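Long-range contact in receptor-like protein kinase ANXUR1 (Arabidopsis thaliana, PDB 6FIG), which is a plant malectin-like receptor kinase of reproduction, probably sensing extracellular signals through its ectodomain and phosphorylating serine or threonine through its kinase domain: residues F233-I244 with G322-K330. Residues are numbered along the deposited sequence; the frame is centred on the assembly and turned at random. Where two conformers were deposited one is given.
Sequences FRINYQNMPVSI and GEKGIPMYK
Asn236 and Gly325 make the direct backbone bond here: Asn236 N reaches Gly325 O at 2.9 Å, nearly straight at the hydrogen (171°), with the donor tilted from the carbonyl plane. Ile235 CA-H leans on the same Gly325 O, and Ile326 CA-H returns the contact to Asn236 O, so the two segments touch backbone to backbone over a short run. Water bridges extend the polar contact: one water donates to Lys324 O and accepts from Asn236 ND2, while another donates to both Tyr237 O and Pro327 O.

Apolar packing centres on Pro327. Its CG sits over one face of the Tyr237 ring, offset toward the rim, in a CH-pi contact 4.1 Å from the centroid; Val242 CG1 covers the opposite face, and Tyr237 OH is tied to Ala245 O. From other directions Ile235 CG2 comes within 3.5 Å of Pro327 CG and Met240 CE within 3.9 Å.

In the second calcium-bearing half of this tandem malectin-like ectodomain, the contact lays the loop between strand 225-228 and helix 247-250 against the type II turn from Glu323 to Ile326 and the strand 327-336 that follows. Tyr250 of that helix packs on Ile235, Met240, Ile244 and Pro327, and the side chain of Ile235 lies about 9 Å from the bound calcium.

Two aromatic contacts mark the ends. Met240 points CG away from its own N (chi1 -167°), and SD meets the edge of the Tyr329 ring in its plane, 3.7 Å from CD1, a Met-aromatic contact. Ile244 CD1 touches CE1 of that ring, which also receives Arg283 in a cation-pi pair. At the other end Phe233 turns its edge to Gly325, CZ lying 3.5 Å from CA, and the extended Lys324 chain passes its CE beside Phe233 CE1.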
ATOM      1  N   PHE A 233     -23.902   3.796  -5.898  1.00 49.02           N
ATOM      2  CA  PHE A 233     -23.855   2.846  -7.008  1.00 45.76           C
ATOM      3  C   PHE A 233     -22.608   1.981  -6.828  1.00 43.45           C
ATOM      4  O   PHE A 233     -21.538   2.523  -6.569  1.00 43.55           O
ATOM      5  CB  PHE A 233     -23.784   3.565  -8.357  1.00 43.69           C
ATOM      6  CG  PHE A 233     -23.955   2.641  -9.528  1.00 41.48           C
ATOM      7  CD1 PHE A 233     -25.221   2.249  -9.938  1.00 41.54           C
ATOM      8  CD2 PHE A 233     -22.857   2.127 -10.189  1.00 39.78           C
ATOM      9  CE1 PHE A 233     -25.387   1.383 -11.007  1.00 40.13           C
ATOM     10  CE2 PHE A 233     -23.013   1.262 -11.260  1.00 38.76           C
ATOM     11  CZ  PHE A 233     -24.281   0.881 -11.660  1.00 38.98           C
ATOM     12  N   ARG A 234     -22.750   0.657  -6.967  1.00 42.07           N
ATOM     13  CA  ARG A 234     -21.638  -0.269  -6.779  1.00 42.26           C
ATOM     14  C   ARG A 234     -21.165  -0.779  -8.140  1.00 38.13           C
ATOM     15  O   ARG A 234     -21.978  -1.124  -9.015  1.00 38.87           O
ATOM     16  CB  ARG A 234     -21.982  -1.452  -5.849  1.00 46.13           C
ATOM     17  CG  ARG A 234     -20.732  -2.224  -5.410  1.00 48.39           C
ATOM     18  CD  ARG A 234     -20.981  -3.378  -4.437  1.00 51.29           C
ATOM     19  NE  ARG A 234     -19.840  -4.314  -4.409  1.00 52.16           N
ATOM     20  CZ  ARG A 234     -18.667  -4.111  -3.788  1.00 52.73           C
ATOM     21  NH1 ARG A 234     -18.427  -2.991  -3.103  1.00 53.32           N
ATOM     22  NH2 ARG A 234     -17.708  -5.045  -3.848  1.00 52.31           N
ATOM     23  N   ILE A 235     -19.849  -0.762  -8.314  1.00 34.85           N
ATOM     24  CA  ILE A 235     -19.196  -1.343  -9.472  1.00 32.23           C
ATOM     25  C   ILE A 235     -18.970  -2.811  -9.146  1.00 31.99           C
ATOM     26  O   ILE A 235     -18.274  -3.147  -8.184  1.00 33.14           O
ATOM     27  CB  ILE A 235     -17.858  -0.646  -9.797  1.00 31.12           C
ATOM     28  CG1 ILE A 235     -18.062   0.880  -9.993  1.00 31.07           C
ATOM     29  CG2 ILE A 235     -17.206  -1.291 -11.023  1.00 29.94           C
ATOM     30  CD1 ILE A 235     -19.078   1.268 -11.065  1.00 30.33           C
ATOM     31  N   ASN A 236     -19.533  -3.673  -9.973  1.00 30.74           N
ATOM     32  CA  ASN A 236     -19.497  -5.106  -9.786  1.00 31.34           C
ATOM     33  C   ASN A 236     -18.444  -5.757 -10.687  1.00 29.57           C
ATOM     34  O   ASN A 236     -18.720  -6.158 -11.812  1.00 28.76           O
ATOM     35  CB  ASN A 236     -20.894  -5.658 -10.091  1.00 33.71           C
ATOM     36  CG  ASN A 236     -20.978  -7.149  -9.945  1.00 35.85           C
ATOM     37  OD1 ASN A 236     -20.102  -7.773  -9.348  1.00 38.44           O
ATOM     38  ND2 ASN A 236     -22.057  -7.737 -10.502  1.00 38.05           N
ATOM     39  N   TYR A 237     -17.220  -5.869 -10.184  1.00 28.96           N
ATOM     40  CA  TYR A 237     -16.111  -6.335 -11.016  1.00 28.11           C
ATOM     41  C   TYR A 237     -16.210  -7.779 -11.550  1.00 30.28           C
ATOM     42  O   TYR A 237     -15.588  -8.088 -12.554  1.00 30.10           O
ATOM     43  CB  TYR A 237     -14.774  -6.179 -10.262  1.00 27.18           C
ATOM     44  CG  TYR A 237     -14.222  -4.761 -10.231  1.00 25.91           C
ATOM     45  CD1 TYR A 237     -14.742  -3.805  -9.371  1.00 26.17           C
ATOM     46  CD2 TYR A 237     -13.149  -4.396 -11.032  1.00 24.89           C
ATOM     47  CE1 TYR A 237     -14.230  -2.515  -9.341  1.00 26.19           C
ATOM     48  CE2 TYR A 237     -12.617  -3.103 -11.004  1.00 23.82           C
ATOM     49  CZ  TYR A 237     -13.150  -2.179 -10.131  1.00 24.64           C
ATOM     50  OH  TYR A 237     -12.621  -0.913 -10.098  1.00 26.04           O
ATOM     51  N   GLN A 238     -16.919  -8.659 -10.848  1.00 33.73           N
ATOM     52  CA  GLN A 238     -16.959 -10.100 -11.190  1.00 36.15           C
ATOM     53  C   GLN A 238     -15.531 -10.691 -11.232  1.00 36.21           C
ATOM     54  O   GLN A 238     -14.837 -10.608 -10.235  1.00 36.22           O
ATOM     55  CB  GLN A 238     -17.755 -10.360 -12.480  1.00 37.36           C
ATOM     56  CG  GLN A 238     -19.222 -10.025 -12.368  1.00 39.23           C
ATOM     57  CD  GLN A 238     -20.028 -10.515 -13.580  1.00 40.98           C
ATOM     58  OE1 GLN A 238     -19.550 -10.487 -14.729  1.00 43.10           O
ATOM     59  NE2 GLN A 238     -21.252 -10.952 -13.325  1.00 43.47           N
ATOM     60  N   ASN A 239     -15.073 -11.246 -12.361  1.00 37.59           N
ATOM     61  CA  ASN A 239     -13.729 -11.823 -12.420  1.00 38.92           C
ATOM     62  C   ASN A 239     -12.720 -10.884 -13.072  1.00 35.53           C
ATOM     63  O   ASN A 239     -11.570 -11.277 -13.243  1.00 38.20           O
ATOM     64  CB  ASN A 239     -13.706 -13.187 -13.128  1.00 41.90           C
ATOM     65  CG  ASN A 239     -14.546 -14.233 -12.420  1.00 45.22           C
ATOM     66  OD1 ASN A 239     -14.473 -14.382 -11.205  1.00 48.12           O
ATOM     67  ND2 ASN A 239     -15.329 -14.974 -13.184  1.00 47.64           N
ATOM     68  N   MET A 240     -13.108  -9.653 -13.409  1.00 32.39           N
ATOM     69  CA  MET A 240     -12.104  -8.670 -13.843  1.00 30.58           C
ATOM     70  C   MET A 240     -11.272  -8.199 -12.650  1.00 29.28           C
ATOM     71  O   MET A 240     -11.836  -7.800 -11.625  1.00 28.42           O
ATOM     72  CB  MET A 240     -12.730  -7.443 -14.479  1.00 29.38           C
ATOM     73  CG  MET A 240     -11.691  -6.607 -15.205  1.00 29.42           C
ATOM     74  SD  MET A 240     -12.286  -5.097 -15.959  1.00 28.21           S
ATOM     75  CE  MET A 240     -12.372  -3.940 -14.583  1.00 28.30           C
ATOM     76  N   PRO A 241      -9.926  -8.221 -12.771  1.00 28.13           N
ATOM     77  CA  PRO A 241      -9.128  -7.787 -11.635  1.00 27.70           C
ATOM     78  C   PRO A 241      -9.360  -6.330 -11.263  1.00 25.45           C
ATOM     79  O   PRO A 241      -9.402  -5.474 -12.131  1.00 23.56           O
ATOM     80  CB  PRO A 241      -7.673  -7.985 -12.119  1.00 27.92           C
ATOM     81  CG  PRO A 241      -7.792  -9.059 -13.157  1.00 28.84           C
ATOM     82  CD  PRO A 241      -9.084  -8.777 -13.851  1.00 28.56           C
ATOM     83  N   VAL A 242      -9.480  -6.057  -9.962  1.00 25.63           N
ATOM     84  CA  VAL A 242      -9.655  -4.671  -9.520  1.00 25.19           C
ATOM     85  C   VAL A 242      -8.446  -3.811  -9.855  1.00 24.04           C
ATOM     86  O   VAL A 242      -8.590  -2.612 -10.020  1.00 24.03           O
ATOM     87  CB  VAL A 242     -10.036  -4.517  -8.009  1.00 27.11           C
ATOM     88  CG1 VAL A 242     -11.342  -5.245  -7.721  1.00 28.37           C
ATOM     89  CG2 VAL A 242      -8.936  -4.923  -7.085  1.00 28.96           C
ATOM     90  N   SER A 243      -7.259  -4.428  -9.999  1.00 23.63           N
ATOM     91  CA  SER A 243      -6.057  -3.716 -10.427  0.68 22.99           C
ATOM     92  C   SER A 243      -6.143  -3.095 -11.811  1.00 21.71           C
ATOM     93  O   SER A 243      -5.339  -2.218 -12.144  1.00 21.98           O
ATOM     94  CB  SER A 243      -4.818  -4.628 -10.416  0.68 22.94           C
ATOM     95  OG  SER A 243      -4.566  -5.118  -9.130  0.68 24.43           O
ATOM     96  N   ILE A 244      -7.107  -3.532 -12.648  1.00 21.50           N
ATOM     97  CA  ILE A 244      -7.241  -2.953 -13.972  1.00 20.92           C
ATOM     98  C   ILE A 244      -7.471  -1.445 -13.889  1.00 20.38           C
ATOM     99  O   ILE A 244      -6.827  -0.677 -14.584  1.00 20.84           O
ATOM    100  CB  ILE A 244      -8.349  -3.659 -14.793  1.00 21.07           C
ATOM    101  CG1 ILE A 244      -7.866  -5.057 -15.238  1.00 21.79           C
ATOM    102  CG2 ILE A 244      -8.806  -2.830 -15.957  1.00 20.96           C
ATOM    103  CD1 ILE A 244      -6.796  -5.059 -16.327  1.00 21.84           C
ATOM    104  N   GLY A 322     -23.405  -7.791 -20.027  1.00 27.68           N
ATOM    105  CA  GLY A 322     -24.598  -8.486 -19.584  1.00 28.93           C
ATOM    106  C   GLY A 322     -25.404  -7.762 -18.521  1.00 29.79           C
ATOM    107  O   GLY A 322     -26.529  -8.143 -18.292  1.00 31.38           O
ATOM    108  N   GLU A 323     -24.869  -6.724 -17.874  1.00 29.50           N
ATOM    109  CA  GLU A 323     -25.581  -6.071 -16.778  1.00 31.48           C
ATOM    110  C   GLU A 323     -25.050  -4.675 -16.477  1.00 30.05           C
ATOM    111  O   GLU A 323     -23.848  -4.400 -16.568  1.00 28.26           O
ATOM    112  CB  GLU A 323     -25.506  -6.916 -15.486  1.00 34.62           C
ATOM    113  CG  GLU A 323     -26.572  -6.583 -14.440  1.00 37.97           C
ATOM    114  CD  GLU A 323     -26.427  -7.355 -13.131  1.00 41.90           C
ATOM    115  OE1 GLU A 323     -25.603  -8.296 -13.022  1.00 43.53           O
ATOM    116  OE2 GLU A 323     -27.142  -6.990 -12.179  1.00 46.47           O
ATOM    117  N   LYS A 324     -25.969  -3.806 -16.082  1.00 29.97           N
ATOM    118  CA  LYS A 324     -25.630  -2.515 -15.498  1.00 30.07           C
ATOM    119  C   LYS A 324     -24.660  -2.700 -14.339  1.00 29.13           C
ATOM    120  O   LYS A 324     -24.821  -3.604 -13.521  1.00 29.99           O
ATOM    121  CB  LYS A 324     -26.917  -1.867 -14.978  1.00 32.16           C
ATOM    122  CG  LYS A 324     -26.803  -0.445 -14.476  1.00 33.83           C
ATOM    123  CD  LYS A 324     -28.117  -0.078 -13.810  1.00 37.05           C
ATOM    124  CE  LYS A 324     -28.310   1.413 -13.708  1.00 38.93           C
ATOM    125  NZ  LYS A 324     -29.707   1.671 -13.261  1.00 41.34           N
ATOM    126  N   GLY A 325     -23.650  -1.842 -14.281  1.00 28.02           N
ATOM    127  CA  GLY A 325     -22.712  -1.824 -13.169  1.00 28.18           C
ATOM    128  C   GLY A 325     -21.518  -2.747 -13.282  1.00 27.67           C
ATOM    129  O   GLY A 325     -20.644  -2.675 -12.429  1.00 28.67           O
ATOM    130  N   ILE A 326     -21.438  -3.576 -14.318  1.00 26.04           N
ATOM    131  CA  ILE A 326     -20.256  -4.442 -14.523  1.00 25.87           C
ATOM    132  C   ILE A 326     -19.250  -3.673 -15.379  1.00 24.43           C
ATOM    133  O   ILE A 326     -19.587  -3.237 -16.484  1.00 24.01           O
ATOM    134  CB  ILE A 326     -20.631  -5.789 -15.188  1.00 26.14           C
ATOM    135  CG1 ILE A 326     -21.526  -6.612 -14.257  1.00 28.29           C
ATOM    136  CG2 ILE A 326     -19.397  -6.593 -15.574  1.00 25.93           C
ATOM    137  CD1 ILE A 326     -22.085  -7.876 -14.863  1.00 29.59           C
ATOM    138  N   PRO A 327     -18.013  -3.490 -14.878  1.00 23.45           N
ATOM    139  CA  PRO A 327     -16.991  -2.790 -15.623  1.00 22.75           C
ATOM    140  C   PRO A 327     -16.310  -3.733 -16.614  1.00 22.20           C
ATOM    141  O   PRO A 327     -16.343  -4.957 -16.461  1.00 23.33           O
ATOM    142  CB  PRO A 327     -16.000  -2.367 -14.533  1.00 22.73           C
ATOM    143  CG  PRO A 327     -16.071  -3.493 -13.554  1.00 23.59           C
ATOM    144  CD  PRO A 327     -17.507  -3.958 -13.572  1.00 24.70           C
ATOM    145  N   MET A 328     -15.663  -3.145 -17.610  1.00 21.18           N
ATOM    146  CA  MET A 328     -14.903  -3.909 -18.589  1.00 21.67           C
ATOM    147  C   MET A 328     -13.933  -2.991 -19.281  1.00 20.34           C
ATOM    148  O   MET A 328     -13.982  -1.763 -19.145  1.00 19.93           O
ATOM    149  CB  MET A 328     -15.836  -4.518 -19.641  1.00 22.65           C
ATOM    150  CG  MET A 328     -16.604  -3.460 -20.403  1.00 22.95           C
ATOM    151  SD  MET A 328     -17.344  -4.025 -21.957  1.00 25.04           S
ATOM    152  CE  MET A 328     -15.888  -4.213 -22.970  1.00 24.83           C
ATOM    153  N   TYR A 329     -13.068  -3.596 -20.074  1.00 21.80           N
ATOM    154  CA  TYR A 329     -12.242  -2.843 -20.982  1.00 21.59           C
ATOM    155  C   TYR A 329     -12.082  -3.613 -22.279  1.00 22.21           C
ATOM    156  O   TYR A 329     -12.305  -4.835 -22.333  1.00 21.95           O
ATOM    157  CB  TYR A 329     -10.872  -2.535 -20.353  1.00 22.10           C
ATOM    158  CG  TYR A 329     -10.046  -3.764 -20.123  1.00 22.79           C
ATOM    159  CD1 TYR A 329     -10.190  -4.502 -18.963  1.00 24.71           C
ATOM    160  CD2 TYR A 329      -9.143  -4.210 -21.088  1.00 23.33           C
ATOM    161  CE1 TYR A 329      -9.467  -5.660 -18.745  1.00 25.98           C
ATOM    162  CE2 TYR A 329      -8.397  -5.364 -20.887  1.00 24.98           C
ATOM    163  CZ  TYR A 329      -8.546  -6.069 -19.698  1.00 26.34           C
ATOM    164  OH  TYR A 329      -7.851  -7.226 -19.446  1.00 29.39           O
ATOM    165  N   LYS A 330     -11.707  -2.892 -23.322  1.00 21.47           N
ATOM    166  CA  LYS A 330     -11.345  -3.516 -24.572  1.00 22.89           C
ATOM    167  C   LYS A 330     -10.073  -2.882 -25.090  1.00 21.15           C
ATOM    168  O   LYS A 330      -9.951  -1.673 -25.093  1.00 20.05           O
ATOM    169  CB  LYS A 330     -12.432  -3.375 -25.616  1.00 26.71           C
ATOM    170  CG  LYS A 330     -12.222  -4.381 -26.750  1.00 31.72           C
ATOM    171  CD  LYS A 330     -13.542  -4.951 -27.254  1.00 35.38           C
ATOM    172  CE  LYS A 330     -13.309  -6.122 -28.194  1.00 40.08           C
ATOM    173  NZ  LYS A 330     -12.734  -5.717 -29.506  1.00 42.66           N
TER
HETATM  174  O   HOH W   1     -23.882  -5.235 -11.580  1.00 37.92           O
HETATM  175  O   HOH W   2     -16.148  -7.348 -15.083  1.00 41.08           O